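Local coordinates for protein pyridoxine 4-oxidase (Mesorhizobium loti, PDB 4HA6) that oxidises pyridoxine at its 4-hydroxymethyl group as an FAD-dependent oxidase of the GMC oxidoreductase family, at residues L118-G130 and I134-P146. Sequence-based numbering, arbitrary orientation.
Sequences LPVFQAIEDHPLG and IHGKGGPLPIHLP
Gln122 NE2 hydrogen-bonds Ile134 O (3.1 Å), which lies in the plane of the Gln122 amide, whereas NE2 stands above the carbonyl plane of Ile134. In the last helical residue, Ile124 O accepts Leu141 N, and Ile124 CG2 lies beside Leu141 CB. Glu125 sends an extended side chain to Gly136, whose N meets OE1 nearly along the C-O axis at 3.1 Å; Arg94 and Tyr92 also bind this carboxylate. Asp126 pairs in parallel through its N to Leu141 O (2.8 Å) and its O to Ile143 N, while OD1 takes Gly138 N from above the carboxylate plane and OD2 bridges to Arg188. With CG anti to the backbone N (chi1 -160°), the His127 ring stacks face to face on His135, centroids 4.2 Å apart and planes at 22°, and its ND1 accepts Leu129 N in the ring plane (3.0 Å), fixing the ring's rotation. An alanine at His127 is likely to strip the His135 face of its stacking partner and leave Leu129 N without its acceptor. Pro128 CG packs on Leu145 CD1 (3.6 Å). Strands 125-126 and 141-142 form a small parallel sheet joining helix 114-124 to the returning chain of this GMC oxidoreductase, near FAD-binding His490.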
loop_
_atom_site.group_PDB
_atom_site.type_symbol
_atom_site.label_atom_id
_atom_site.label_comp_id
_atom_site.label_asym_id
_atom_site.label_seq_id
_atom_site.Cartn_x
_atom_site.Cartn_y
_atom_site.Cartn_z
ATOM N N LEU A 118 -4.749 3.870 -17.936
ATOM C CA LEU A 118 -3.485 4.112 -18.649
ATOM C C LEU A 118 -3.119 5.613 -18.755
ATOM O O LEU A 118 -2.025 6.008 -18.333
ATOM C CB LEU A 118 -3.492 3.396 -20.008
ATOM C CG LEU A 118 -2.277 2.589 -20.464
ATOM C CD1 LEU A 118 -1.503 1.976 -19.316
ATOM C CD2 LEU A 118 -2.752 1.494 -21.405
ATOM N N PRO A 119 -4.043 6.461 -19.258
ATOM C CA PRO A 119 -3.708 7.896 -19.278
ATOM C C PRO A 119 -3.560 8.492 -17.877
ATOM O O PRO A 119 -2.920 9.530 -17.729
ATOM C CB PRO A 119 -4.926 8.539 -19.954
ATOM C CG PRO A 119 -5.632 7.439 -20.652
ATOM C CD PRO A 119 -5.370 6.201 -19.852
ATOM N N VAL A 120 -4.170 7.865 -16.870
ATOM C CA VAL A 120 -4.054 8.359 -15.493
ATOM C C VAL A 120 -2.662 8.073 -14.927
ATOM O O VAL A 120 -2.004 8.981 -14.402
ATOM C CB VAL A 120 -5.169 7.787 -14.571
ATOM C CG1 VAL A 120 -4.881 8.079 -13.094
ATOM C CG2 VAL A 120 -6.541 8.344 -14.972
ATOM N N PHE A 121 -2.212 6.822 -15.038
ATOM C CA PHE A 121 -0.845 6.469 -14.646
ATOM C C PHE A 121 0.155 7.378 -15.379
ATOM O O PHE A 121 1.033 7.980 -14.767
ATOM C CB PHE A 121 -0.561 5.001 -14.972
ATOM C CG PHE A 121 -1.130 4.031 -13.975
ATOM C CD1 PHE A 121 -1.944 2.985 -14.397
ATOM C CD2 PHE A 121 -0.844 4.151 -12.620
ATOM C CE1 PHE A 121 -2.475 2.087 -13.491
ATOM C CE2 PHE A 121 -1.376 3.250 -11.698
ATOM C CZ PHE A 121 -2.193 2.214 -12.145
ATOM N N GLN A 122 -0.005 7.490 -16.691
ATOM C CA GLN A 122 0.858 8.349 -17.499
ATOM C C GLN A 122 0.906 9.804 -17.025
ATOM O O GLN A 122 1.967 10.422 -17.051
ATOM C CB GLN A 122 0.452 8.270 -18.980
ATOM C CG GLN A 122 0.629 6.874 -19.593
ATOM C CD GLN A 122 -0.076 6.737 -20.926
ATOM O OE1 GLN A 122 -0.684 7.686 -21.406
ATOM N NE2 GLN A 122 -0.004 5.553 -21.525
ATOM N N ALA A 123 -0.235 10.362 -16.611
ATOM C CA ALA A 123 -0.248 11.731 -16.079
ATOM C C ALA A 123 0.551 11.835 -14.776
ATOM O O ALA A 123 1.103 12.896 -14.443
ATOM C CB ALA A 123 -1.674 12.216 -15.860
ATOM N N ILE A 124 0.611 10.733 -14.033
ATOM C CA ILE A 124 1.304 10.725 -12.754
ATOM C C ILE A 124 2.820 10.589 -12.933
ATOM O O ILE A 124 3.609 11.224 -12.216
ATOM C CB ILE A 124 0.767 9.593 -11.870
ATOM C CG1 ILE A 124 -0.558 10.017 -11.228
ATOM C CG2 ILE A 124 1.789 9.202 -10.806
ATOM C CD1 ILE A 124 -1.417 8.861 -10.751
ATOM N N GLU A 125 3.213 9.779 -13.914
ATOM C CA GLU A 125 4.599 9.333 -14.049
ATOM C C GLU A 125 5.541 10.280 -14.797
ATOM O O GLU A 125 5.170 10.856 -15.826
ATOM C CB GLU A 125 4.600 7.979 -14.750
ATOM C CG GLU A 125 3.966 6.917 -13.894
ATOM C CD GLU A 125 3.496 5.738 -14.684
ATOM O OE1 GLU A 125 3.685 5.721 -15.924
ATOM O OE2 GLU A 125 2.930 4.824 -14.059
ATOM N N ASP A 126 6.755 10.437 -14.273
ATOM C CA ASP A 126 7.870 10.922 -15.100
ATOM C C ASP A 126 8.834 9.760 -15.255
ATOM O O ASP A 126 9.680 9.527 -14.381
ATOM C CB ASP A 126 8.593 12.123 -14.485
ATOM C CG ASP A 126 9.737 12.654 -15.389
ATOM O OD1 ASP A 126 9.644 12.536 -16.636
ATOM O OD2 ASP A 126 10.727 13.195 -14.846
ATOM N N HIS A 127 8.688 9.039 -16.365
ATOM C CA HIS A 127 9.328 7.740 -16.576
ATOM C C HIS A 127 10.363 7.819 -17.704
ATOM O O HIS A 127 10.146 8.515 -18.691
ATOM C CB HIS A 127 8.242 6.721 -16.944
ATOM C CG HIS A 127 8.639 5.295 -16.731
ATOM N ND1 HIS A 127 9.449 4.608 -17.612
ATOM C CD2 HIS A 127 8.322 4.418 -15.749
ATOM C CE1 HIS A 127 9.629 3.376 -17.171
ATOM N NE2 HIS A 127 8.948 3.231 -16.047
ATOM N N PRO A 128 11.488 7.091 -17.571
ATOM C CA PRO A 128 12.501 7.150 -18.630
ATOM C C PRO A 128 12.010 6.549 -19.952
ATOM O O PRO A 128 12.568 6.880 -20.991
ATOM C CB PRO A 128 13.669 6.337 -18.052
ATOM C CG PRO A 128 13.061 5.454 -17.028
ATOM C CD PRO A 128 11.912 6.236 -16.448
ATOM N N LEU A 129 10.985 5.695 -19.909
ATOM C CA LEU A 129 10.377 5.145 -21.125
ATOM C C LEU A 129 9.194 5.997 -21.609
ATOM O O LEU A 129 8.508 5.632 -22.561
ATOM C CB LEU A 129 9.895 3.711 -20.875
ATOM C CG LEU A 129 10.776 2.490 -21.115
ATOM C CD1 LEU A 129 12.250 2.813 -20.982
ATOM C CD2 LEU A 129 10.381 1.370 -20.159
ATOM N N GLY A 130 8.948 7.118 -20.941
ATOM C CA GLY A 130 7.878 8.016 -21.341
ATOM C C GLY A 130 7.948 8.370 -22.816
ATOM O O GLY A 130 9.014 8.714 -23.336
ATOM N N ILE A 134 2.977 3.964 -23.382
ATOM C CA ILE A 134 2.597 3.140 -22.227
ATOM C C ILE A 134 2.970 3.796 -20.895
ATOM O O ILE A 134 2.143 3.909 -19.982
ATOM C CB ILE A 134 3.232 1.734 -22.302
ATOM C CG1 ILE A 134 2.739 1.002 -23.553
ATOM C CG2 ILE A 134 2.888 0.931 -21.064
ATOM C CD1 ILE A 134 3.540 -0.239 -23.920
ATOM N N HIS A 135 4.224 4.218 -20.781
ATOM C CA HIS A 135 4.678 4.858 -19.561
ATOM C C HIS A 135 4.556 6.376 -19.692
ATOM O O HIS A 135 4.522 6.915 -20.810
ATOM C CB HIS A 135 6.114 4.431 -19.237
ATOM C CG HIS A 135 6.280 2.949 -19.074
ATOM N ND1 HIS A 135 6.628 2.117 -20.118
ATOM C CD2 HIS A 135 6.138 2.147 -17.990
ATOM C CE1 HIS A 135 6.695 0.870 -19.683
ATOM N NE2 HIS A 135 6.400 0.862 -18.394
ATOM N N GLY A 136 4.484 7.066 -18.557
ATOM C CA GLY A 136 4.252 8.502 -18.563
ATOM C C GLY A 136 5.514 9.327 -18.733
ATOM O O GLY A 136 6.605 8.931 -18.322
ATOM N N LYS A 137 5.363 10.490 -19.347
ATOM C CA LYS A 137 6.476 11.409 -19.505
ATOM C C LYS A 137 6.073 12.762 -18.937
ATOM O O LYS A 137 4.987 13.258 -19.237
ATOM C CB LYS A 137 6.837 11.548 -20.988
ATOM C CG LYS A 137 7.769 12.728 -21.289
ATOM C CD LYS A 137 8.043 12.867 -22.796
ATOM C CE LYS A 137 8.840 14.135 -23.116
ATOM N NZ LYS A 137 10.168 14.154 -22.433
ATOM N N GLY A 138 6.931 13.341 -18.098
ATOM C CA GLY A 138 6.736 14.703 -17.626
ATOM C C GLY A 138 5.758 14.855 -16.477
ATOM O O GLY A 138 5.276 15.960 -16.218
ATOM N N GLY A 139 5.445 13.753 -15.799
ATOM C CA GLY A 139 4.534 13.805 -14.665
ATOM C C GLY A 139 5.287 14.159 -13.397
ATOM O O GLY A 139 6.525 14.189 -13.381
ATOM N N PRO A 140 4.549 14.417 -12.317
ATOM C CA PRO A 140 5.182 14.921 -11.089
ATOM C C PRO A 140 6.008 13.875 -10.311
ATOM O O PRO A 140 6.894 14.266 -9.540
ATOM C CB PRO A 140 3.986 15.398 -10.255
ATOM C CG PRO A 140 2.825 14.609 -10.751
ATOM C CD PRO A 140 3.080 14.369 -12.220
ATOM N N LEU A 141 5.726 12.586 -10.510
ATOM C CA LEU A 141 6.369 11.504 -9.758
ATOM C C LEU A 141 7.460 10.848 -10.589
ATOM O O LEU A 141 7.148 10.134 -11.550
ATOM C CB LEU A 141 5.341 10.406 -9.417
ATOM C CG LEU A 141 5.318 9.697 -8.055
ATOM C CD1 LEU A 141 4.832 8.245 -8.174
ATOM C CD2 LEU A 141 6.629 9.792 -7.296
ATOM N N PRO A 142 8.736 11.064 -10.217
ATOM C CA PRO A 142 9.834 10.390 -10.921
ATOM C C PRO A 142 9.748 8.879 -10.745
ATOM O O PRO A 142 9.537 8.390 -9.628
ATOM C CB PRO A 142 11.088 10.911 -10.207
ATOM C CG PRO A 142 10.670 12.203 -9.592
ATOM C CD PRO A 142 9.229 12.009 -9.197
ATOM N N ILE A 143 9.896 8.147 -11.844
ATOM C CA ILE A 143 10.039 6.700 -11.777
ATOM C C ILE A 143 11.453 6.356 -12.251
ATOM O O ILE A 143 11.841 6.696 -13.374
ATOM C CB ILE A 143 9.014 5.953 -12.677
ATOM C CG1 ILE A 143 7.613 6.580 -12.594
ATOM C CG2 ILE A 143 9.011 4.441 -12.350
ATOM C CD1 ILE A 143 7.074 6.762 -11.161
ATOM N N HIS A 144 12.220 5.679 -11.404
ATOM C CA HIS A 144 13.605 5.344 -11.740
ATOM C C HIS A 144 13.719 3.863 -12.078
ATOM O O HIS A 144 13.147 3.015 -11.380
ATOM C CB HIS A 144 14.506 5.710 -10.552
ATOM C CG HIS A 144 15.934 5.272 -10.688
ATOM N ND1 HIS A 144 16.662 5.419 -11.851
ATOM C CD2 HIS A 144 16.778 4.717 -9.782
ATOM C CE1 HIS A 144 17.889 4.963 -11.659
ATOM N NE2 HIS A 144 17.986 4.533 -10.412
ATOM N N LEU A 145 14.439 3.559 -13.156
ATOM C CA LEU A 145 14.727 2.181 -13.550
ATOM C C LEU A 145 16.186 1.888 -13.214
ATOM O O LEU A 145 17.085 2.291 -13.951
ATOM C CB LEU A 145 14.510 1.985 -15.059
ATOM C CG LEU A 145 13.100 2.130 -15.651
ATOM C CD1 LEU A 145 13.081 1.870 -17.157
ATOM C CD2 LEU A 145 12.118 1.216 -14.948
ATOM N N PRO A 146 16.430 1.194 -12.093
ATOM C CA PRO A 146 17.821 0.975 -11.687
ATOM C C PRO A 146 18.522 0.008 -12.634
ATOM O O PRO A 146 17.889 -0.933 -13.116
ATOM C CB PRO A 146 17.680 0.337 -10.298
ATOM C CG PRO A 146 16.288 0.722 -9.823
ATOM C CD PRO A 146 15.477 0.678 -11.095
HETATM O O HOH W 1 2.574 12.832 -17.840
#